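PDB 4BHR: pilin, type IV from Thermus thermophilus, which probably serves as a subunit of type IV pili or their assembly apparatus, represented here by its soluble domain without the N-terminal membrane-spanning segment. Local coordinates for residues A9-V14 with G73-D78; V59-T64 with F77-G82. All coordinates share one frame; numbering follows the deposited sequence.

In the fold
Along the chain the segments come in the order 9-14, 59-64, 73-78 and 77-82, so both contacts end on strand 74-78 and share Phe-77 and Asp-78. Contact 1 lays helix 6-20 on that strand; contact 2 pairs the same strand with its hairpin partner, strand 61-67. Their centres are about 9 Å apart, and Val-14 of the helix packs on Val-63 between them. Contact 1 thus joins the two layers of the pilin fold, whereas contact 2 lies within the antiparallel sheet. Phe-77 serves both, its backbone bonded within the sheet and its ring on the helix. In full-length type IV pilins this helix continues from the membrane-spanning segment, so contact 1 is probably part of how the globular domain packs on it.

Contact 1 (A9-V14 with G73-D78); sequences AYVRNV and GSVSFD
Ser-76 OG is the best-held side-chain polar atom among the residues that touch here, gripped by one hydrogen bond, with Thr-64 OG1, on the side of strand 74-78 turned from the helix. No hydrogen bond joins helix to strand; the valines pack, and Arg-12 lies against the Phe-77 ring. Val-11 carries its middle. With CG1 anti to the backbone N (chi1 159°), that methyl meets Phe-77 CB at 3.6 Å, while Val-11 CG2 lies alongside Val-75 CG1, 4.1 Å away. This is the helix-on-sheet packing of type IV pilins: the N-terminal helix runs almost along the strand, their local axes 26° apart and 8.4 Å at closest approach. Arg-12 points partly aside, but a bend at chi2 brings its chain back over Phe-77. Its CD sits over the ring face, 3.9 Å from the centroid, in a CH-pi contact. Arg-12 NE then reaches 3.4 Å from Phe-77 CE2, and the guanidinium continues across the CZ rim, tilted 32° from the ring plane. An alanine in place of Arg-12 would probably leave that ring face less covered, since both the CD contact and the guanidinium overlap would be lost. Phe-84 of strand 83-87 meets the Phe-77 ring edge-to-face.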
ATOM      1  N   ALA A   9       4.556   2.346   9.309  1.00 20.17           N
ATOM      2  CA  ALA A   9       5.170   1.052   9.233  1.00 18.24           C
ATOM      3  C   ALA A   9       4.276   0.042   8.531  1.00 18.79           C
ATOM      4  O   ALA A   9       4.744  -0.692   7.616  1.00 18.83           O
ATOM      5  CB  ALA A   9       5.521   0.554  10.642  1.00 19.32           C
ATOM      6  N   TYR A  10       2.993   0.038   8.915  1.00 18.90           N
ATOM      7  CA  TYR A  10       2.043  -0.856   8.284  1.00 18.54           C
ATOM      8  C   TYR A  10       1.960  -0.600   6.769  1.00 18.80           C
ATOM      9  O   TYR A  10       1.960  -1.540   5.999  1.00 17.86           O
ATOM     10  CB  TYR A  10       0.662  -0.690   8.895  1.00 19.55           C
ATOM     11  CG  TYR A  10      -0.390  -1.612   8.283  1.00 18.34           C
ATOM     12  CD1 TYR A  10      -0.370  -2.981   8.522  1.00 17.65           C
ATOM     13  CD2 TYR A  10      -1.388  -1.106   7.461  1.00 17.49           C
ATOM     14  CE1 TYR A  10      -1.332  -3.812   7.989  1.00 18.48           C
ATOM     15  CE2 TYR A  10      -2.355  -1.946   6.905  1.00 18.08           C
ATOM     16  CZ  TYR A  10      -2.336  -3.292   7.190  1.00 18.29           C
ATOM     17  OH  TYR A  10      -3.290  -4.121   6.654  1.00 18.05           O
ATOM     18  N   VAL A  11       1.879   0.667   6.370  1.00 18.55           N
ATOM     19  CA  VAL A  11       1.812   1.019   4.948  1.00 16.64           C
ATOM     20  C   VAL A  11       3.024   0.511   4.171  1.00 17.41           C
ATOM     21  O   VAL A  11       2.884  -0.079   3.071  1.00 15.99           O
ATOM     22  CB  VAL A  11       1.565   2.532   4.754  1.00 17.99           C
ATOM     23  CG1 VAL A  11       1.986   3.003   3.393  1.00 17.95           C
ATOM     24  CG2 VAL A  11       0.104   2.863   5.100  1.00 16.56           C
ATOM     25  N   ARG A  12       4.221   0.662   4.760  1.00 16.15           N
ATOM     26  CA  ARG A  12       5.427   0.268   4.084  1.00 18.19           C
ATOM     27  C   ARG A  12       5.495  -1.252   4.015  1.00 16.69           C
ATOM     28  O   ARG A  12       5.938  -1.808   3.011  1.00 17.12           O
ATOM     29  CB  ARG A  12       6.659   0.852   4.781  1.00 19.83           C
ATOM     30  CG  ARG A  12       7.970   0.617   4.009  1.00 23.31           C
ATOM     31  CD  ARG A  12       7.945   1.289   2.660  1.00 22.39           C
ATOM     32  NE  ARG A  12       9.112   1.022   1.797  1.00 23.97           N
ATOM     33  CZ  ARG A  12       9.219  -0.046   1.025  1.00 24.77           C
ATOM     34  NH1 ARG A  12       8.281  -0.999   1.052  1.00 24.89           N
ATOM     35  NH2 ARG A  12      10.279  -0.186   0.256  1.00 26.06           N
ATOM     36  N   ASN A  13       5.064  -1.924   5.094  1.00 16.65           N
ATOM     37  CA  ASN A  13       5.054  -3.356   5.119  1.00 17.79           C
ATOM     38  C   ASN A  13       4.027  -3.951   4.124  1.00 15.98           C
ATOM     39  O   ASN A  13       4.288  -4.968   3.468  1.00 16.87           O
ATOM     40  CB  ASN A  13       4.851  -3.872   6.555  1.00 19.09           C
ATOM     41  CG  ASN A  13       6.005  -3.476   7.506  1.00 23.61           C
ATOM     42  OD1 ASN A  13       7.166  -3.231   7.102  1.00 23.55           O
ATOM     43  ND2 ASN A  13       5.673  -3.390   8.790  1.00 28.99           N
ATOM     44  N   VAL A  14       2.888  -3.275   3.954  1.00 15.06           N
ATOM     45  CA  VAL A  14       1.915  -3.665   2.930  1.00 14.09           C
ATOM     46  C   VAL A  14       2.553  -3.545   1.560  1.00 13.86           C
ATOM     47  O   VAL A  14       2.407  -4.422   0.697  1.00 13.17           O
ATOM     48  CB  VAL A  14       0.622  -2.835   3.013  1.00 13.59           C
ATOM     49  CG1 VAL A  14      -0.239  -3.035   1.759  1.00 14.47           C
ATOM     50  CG2 VAL A  14      -0.183  -3.209   4.237  1.00 15.17           C
ATOM     51  N   GLY A  73      -4.427  13.287   8.210  1.00 29.88           N
ATOM     52  CA  GLY A  73      -5.533  12.527   7.640  1.00 28.62           C
ATOM     53  C   GLY A  73      -5.213  11.156   7.077  1.00 24.51           C
ATOM     54  O   GLY A  73      -5.973  10.195   7.296  1.00 24.04           O
ATOM     55  N   SER A  74      -4.118  11.058   6.335  1.00 21.33           N
ATOM     56  CA  SER A  74      -3.769   9.798   5.659  1.00 22.35           C
ATOM     57  C   SER A  74      -2.285   9.777   5.298  1.00 19.79           C
ATOM     58  O   SER A  74      -1.606  10.808   5.203  1.00 20.47           O
ATOM     59  CB  SER A  74      -4.624   9.609   4.380  1.00 26.32           C
ATOM     60  OG  SER A  74      -4.434  10.689   3.472  1.00 25.39           O
ATOM     61  N   VAL A  75      -1.776   8.566   5.086  1.00 19.37           N
ATOM     62  CA  VAL A  75      -0.416   8.378   4.708  1.00 17.74           C
ATOM     63  C   VAL A  75      -0.441   7.396   3.528  1.00 16.26           C
ATOM     64  O   VAL A  75      -1.287   6.503   3.499  1.00 17.59           O
ATOM     65  CB  VAL A  75       0.428   7.844   5.859  1.00 20.01           C
ATOM     66  CG1 VAL A  75      -0.272   6.671   6.569  1.00 21.33           C
ATOM     67  CG2 VAL A  75       1.848   7.521   5.389  1.00 20.33           C
ATOM     68  N   SER A  76       0.429   7.653   2.587  1.00 16.56           N
ATOM     69  CA  SER A  76       0.506   6.954   1.280  1.00 18.26           C
ATOM     70  C   SER A  76       1.871   6.529   0.977  1.00 17.19           C
ATOM     71  O   SER A  76       2.807   7.150   1.443  1.00 17.67           O
ATOM     72  CB  SER A  76       0.210   7.963   0.176  1.00 19.70           C
ATOM     73  OG  SER A  76      -0.973   7.544  -0.304  1.00 27.86           O
ATOM     74  N   PHE A  77       2.027   5.440   0.217  1.00 16.21           N
ATOM     75  CA  PHE A  77       3.341   5.075  -0.260  1.00 15.83           C
ATOM     76  C   PHE A  77       3.200   4.712  -1.728  1.00 17.07           C
ATOM     77  O   PHE A  77       2.330   3.940  -2.077  1.00 16.49           O
ATOM     78  CB  PHE A  77       3.949   3.900   0.536  1.00 16.96           C
ATOM     79  CG  PHE A  77       5.258   3.459  -0.013  1.00 18.80           C
ATOM     80  CD1 PHE A  77       5.300   2.514  -1.052  1.00 20.14           C
ATOM     81  CD2 PHE A  77       6.453   3.948   0.514  1.00 20.48           C
ATOM     82  CE1 PHE A  77       6.529   2.074  -1.542  1.00 20.90           C
ATOM     83  CE2 PHE A  77       7.662   3.508   0.048  1.00 21.52           C
ATOM     84  CZ  PHE A  77       7.692   2.575  -1.006  1.00 21.49           C
ATOM     85  N   ASP A  78       4.021   5.310  -2.588  1.00 15.84           N
ATOM     86  CA  ASP A  78       3.902   5.147  -4.072  1.00 17.64           C
ATOM     87  C   ASP A  78       5.122   4.422  -4.546  1.00 17.35           C
ATOM     88  O   ASP A  78       6.239   4.886  -4.338  1.00 19.17           O
ATOM     89  CB  ASP A  78       3.814   6.557  -4.718  1.00 19.49           C
ATOM     90  CG  ASP A  78       3.653   6.511  -6.243  1.00 21.60           C
ATOM     91  OD1 ASP A  78       3.813   5.423  -6.840  1.00 20.44           O
ATOM     92  OD2 ASP A  78       3.349   7.574  -6.830  1.00 23.68           O
TER

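Contact 2 (V59-T64 with F77-G82); sequences VNFTVT and FDSSTG
Ser-79 OG ties the two segments together where the strand pairing gives out. It donates to Asn-60 OD1 at 2.7 Å, in the carbonyl plane on a lone pair, and accepts from Phe-61 N at 2.8 Å with an N-H...O angle of 163°. The hydroxyl bridges the two by lying between the backbone N and carbonyl carbon (chi1 66°); the backbone itself places Ser-79 CB over the Phe-61 ring face, 3.8 Å from the centroid, as a CH-pi contact. Ser-79 N returns a nearly straight bond to Phe-61 O at 2.9 Å. Next along, Val-63 and Phe-77 form an antiparallel hydrogen-bonded pair, Val-63 N to Phe-77 O at 2.9 Å and Phe-77 N to Val-63 O at 2.8 Å. Thr-62 and Asp-78 make the neighbouring non-hydrogen-bonded pair; a water donates to Thr-62 OG1 and, weakly, to Asp-78 OD2. Behind these, Asp-78 OD1 accepts from Ser-80 N, an Asx turn that shapes the bend after the strand, and also from Ser-80 OG, both donors coming from above the carboxylate plane. Asn-55 binds both that oxygen and Thr-62 OG1. On the other sheet face, Phe-61 packs on Val-18 of helix 6-20 and Val-52, and Val-63 touches Cys-50, disulfide-bonded to Cys-36; strand 61-67 lies between strands 47-54 and 74-78, with helix 6-20 across this face.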
ATOM      1  N   VAL A  59       2.688  -0.791 -13.786  1.00 18.85           N
ATOM      2  CA  VAL A  59       3.815  -1.467 -13.133  1.00 16.10           C
ATOM      3  C   VAL A  59       3.826  -1.249 -11.611  1.00 15.78           C
ATOM      4  O   VAL A  59       4.179  -2.158 -10.838  1.00 15.90           O
ATOM      5  CB  VAL A  59       5.159  -0.978 -13.742  1.00 16.56           C
ATOM      6  CG1 VAL A  59       6.357  -1.474 -12.950  1.00 18.95           C
ATOM      7  CG2 VAL A  59       5.248  -1.483 -15.198  1.00 17.67           C
ATOM      8  N   ASN A  60       3.537  -0.018 -11.219  1.00 15.64           N
ATOM      9  CA  ASN A  60       3.627   0.412  -9.818  1.00 16.05           C
ATOM     10  C   ASN A  60       2.285   0.479  -9.151  1.00 14.80           C
ATOM     11  O   ASN A  60       1.227   0.340  -9.819  1.00 15.78           O
ATOM     12  CB  ASN A  60       4.355   1.775  -9.795  1.00 15.98           C
ATOM     13  CG  ASN A  60       5.828   1.624 -10.015  1.00 15.94           C
ATOM     14  OD1 ASN A  60       6.524   1.035  -9.177  1.00 18.47           O
ATOM     15  ND2 ASN A  60       6.355   2.141 -11.164  1.00 15.87           N
ATOM     16  N   PHE A  61       2.309   0.698  -7.831  1.00 13.46           N
ATOM     17  CA  PHE A  61       1.060   0.714  -7.057  1.00 13.73           C
ATOM     18  C   PHE A  61       1.173   1.769  -5.963  1.00 12.98           C
ATOM     19  O   PHE A  61       2.262   2.247  -5.627  1.00 14.93           O
ATOM     20  CB  PHE A  61       0.780  -0.681  -6.429  1.00 13.89           C
ATOM     21  CG  PHE A  61       1.934  -1.187  -5.584  1.00 14.36           C
ATOM     22  CD1 PHE A  61       1.974  -0.861  -4.220  1.00 14.92           C
ATOM     23  CD2 PHE A  61       2.965  -1.955  -6.124  1.00 13.89           C
ATOM     24  CE1 PHE A  61       3.053  -1.271  -3.414  1.00 15.26           C
ATOM     25  CE2 PHE A  61       4.038  -2.361  -5.340  1.00 14.44           C
ATOM     26  CZ  PHE A  61       4.085  -2.029  -3.980  1.00 14.21           C
ATOM     27  N   THR A  62       0.056   2.090  -5.378  1.00 13.55           N
ATOM     28  CA  THR A  62       0.009   3.057  -4.249  1.00 14.69           C
ATOM     29  C   THR A  62      -0.774   2.417  -3.106  1.00 14.67           C
ATOM     30  O   THR A  62      -1.873   1.883  -3.292  1.00 13.98           O
ATOM     31  CB  THR A  62      -0.683   4.379  -4.649  1.00 16.54           C
ATOM     32  OG1 THR A  62       0.058   5.000  -5.722  1.00 18.44           O
ATOM     33  CG2 THR A  62      -0.715   5.397  -3.446  1.00 17.34           C
ATOM     34  N   VAL A  63      -0.214   2.502  -1.898  1.00 13.24           N
ATOM     35  CA  VAL A  63      -0.883   2.013  -0.701  1.00 13.28           C
ATOM     36  C   VAL A  63      -1.321   3.230   0.069  1.00 14.92           C
ATOM     37  O   VAL A  63      -0.489   4.130   0.325  1.00 15.41           O
ATOM     38  CB  VAL A  63       0.131   1.217   0.198  1.00 12.87           C
ATOM     39  CG1 VAL A  63      -0.612   0.636   1.414  1.00 13.69           C
ATOM     40  CG2 VAL A  63       0.762   0.099  -0.609  1.00 13.65           C
ATOM     41  N   THR A  64      -2.600   3.274   0.436  1.00 16.05           N
ATOM     42  CA  THR A  64      -3.119   4.441   1.148  1.00 17.23           C
ATOM     43  C   THR A  64      -3.894   4.072   2.399  1.00 15.12           C
ATOM     44  O   THR A  64      -4.795   3.258   2.345  1.00 16.72           O
ATOM     45  CB  THR A  64      -4.061   5.244   0.241  1.00 17.78           C
ATOM     46  OG1 THR A  64      -3.358   5.627  -0.952  1.00 20.39           O
ATOM     47  CG2 THR A  64      -4.502   6.522   1.022  1.00 21.32           C
ATOM     48  N   PHE A  77       2.027   5.440   0.217  1.00 16.21           N
ATOM     49  CA  PHE A  77       3.341   5.075  -0.260  1.00 15.83           C
ATOM     50  C   PHE A  77       3.200   4.712  -1.728  1.00 17.07           C
ATOM     51  O   PHE A  77       2.330   3.940  -2.077  1.00 16.49           O
ATOM     52  CB  PHE A  77       3.949   3.900   0.536  1.00 16.96           C
ATOM     53  CG  PHE A  77       5.258   3.459  -0.013  1.00 18.80           C
ATOM     54  CD1 PHE A  77       5.300   2.514  -1.052  1.00 20.14           C
ATOM     55  CD2 PHE A  77       6.453   3.948   0.514  1.00 20.48           C
ATOM     56  CE1 PHE A  77       6.529   2.074  -1.542  1.00 20.90           C
ATOM     57  CE2 PHE A  77       7.662   3.508   0.048  1.00 21.52           C
ATOM     58  CZ  PHE A  77       7.692   2.575  -1.006  1.00 21.49           C
ATOM     59  N   ASP A  78       4.021   5.310  -2.588  1.00 15.84           N
ATOM     60  CA  ASP A  78       3.902   5.147  -4.072  1.00 17.64           C
ATOM     61  C   ASP A  78       5.122   4.422  -4.546  1.00 17.35           C
ATOM     62  O   ASP A  78       6.239   4.886  -4.338  1.00 19.17           O
ATOM     63  CB  ASP A  78       3.814   6.557  -4.718  1.00 19.49           C
ATOM     64  CG  ASP A  78       3.653   6.511  -6.243  1.00 21.60           C
ATOM     65  OD1 ASP A  78       3.813   5.423  -6.840  1.00 20.44           O
ATOM     66  OD2 ASP A  78       3.349   7.574  -6.830  1.00 23.68           O
ATOM     67  N   SER A  79       4.952   3.175  -5.043  1.00 17.77           N
ATOM     68  CA  SER A  79       6.125   2.364  -5.362  1.00 15.70           C
ATOM     69  C   SER A  79       6.896   2.948  -6.511  1.00 16.69           C
ATOM     70  O   SER A  79       8.043   2.615  -6.724  1.00 16.92           O
ATOM     71  CB  SER A  79       5.717   0.938  -5.741  1.00 17.36           C
ATOM     72  OG  SER A  79       4.982   0.893  -6.946  1.00 16.38           O
ATOM     73  N   SER A  80       6.243   3.833  -7.255  1.00 16.40           N
ATOM     74  CA  SER A  80       6.876   4.410  -8.441  1.00 17.96           C
ATOM     75  C   SER A  80       7.938   5.429  -8.039  1.00 21.06           C
ATOM     76  O   SER A  80       8.852   5.689  -8.809  1.00 21.31           O
ATOM     77  CB  SER A  80       5.843   5.032  -9.386  1.00 18.49           C
ATOM     78  OG  SER A  80       5.557   6.360  -9.019  1.00 21.77           O
ATOM     79  N   THR A  81       7.822   5.974  -6.818  1.00 21.06           N
ATOM     80  CA  THR A  81       8.797   6.908  -6.264  1.00 23.82           C
ATOM     81  C   THR A  81       9.556   6.376  -5.045  1.00 22.93           C
ATOM     82  O   THR A  81      10.653   6.854  -4.701  1.00 23.99           O
ATOM     83  CB  THR A  81       8.123   8.228  -5.835  1.00 24.52           C
ATOM     84  OG1 THR A  81       7.235   7.964  -4.750  1.00 25.06           O
ATOM     85  CG2 THR A  81       7.327   8.827  -6.995  1.00 26.34           C
ATOM     86  N   GLY A  82       8.970   5.375  -4.395  1.00 19.38           N
ATOM     87  CA  GLY A  82       9.571   4.716  -3.264  1.00 21.21           C
ATOM     88  C   GLY A  82       9.437   5.638  -2.065  1.00 25.38           C
ATOM     89  O   GLY A  82      10.100   5.429  -1.060  1.00 25.21           O
TER
HETATM   90  O   HOH W   1       0.068   7.589  -6.184  1.00 37.23           O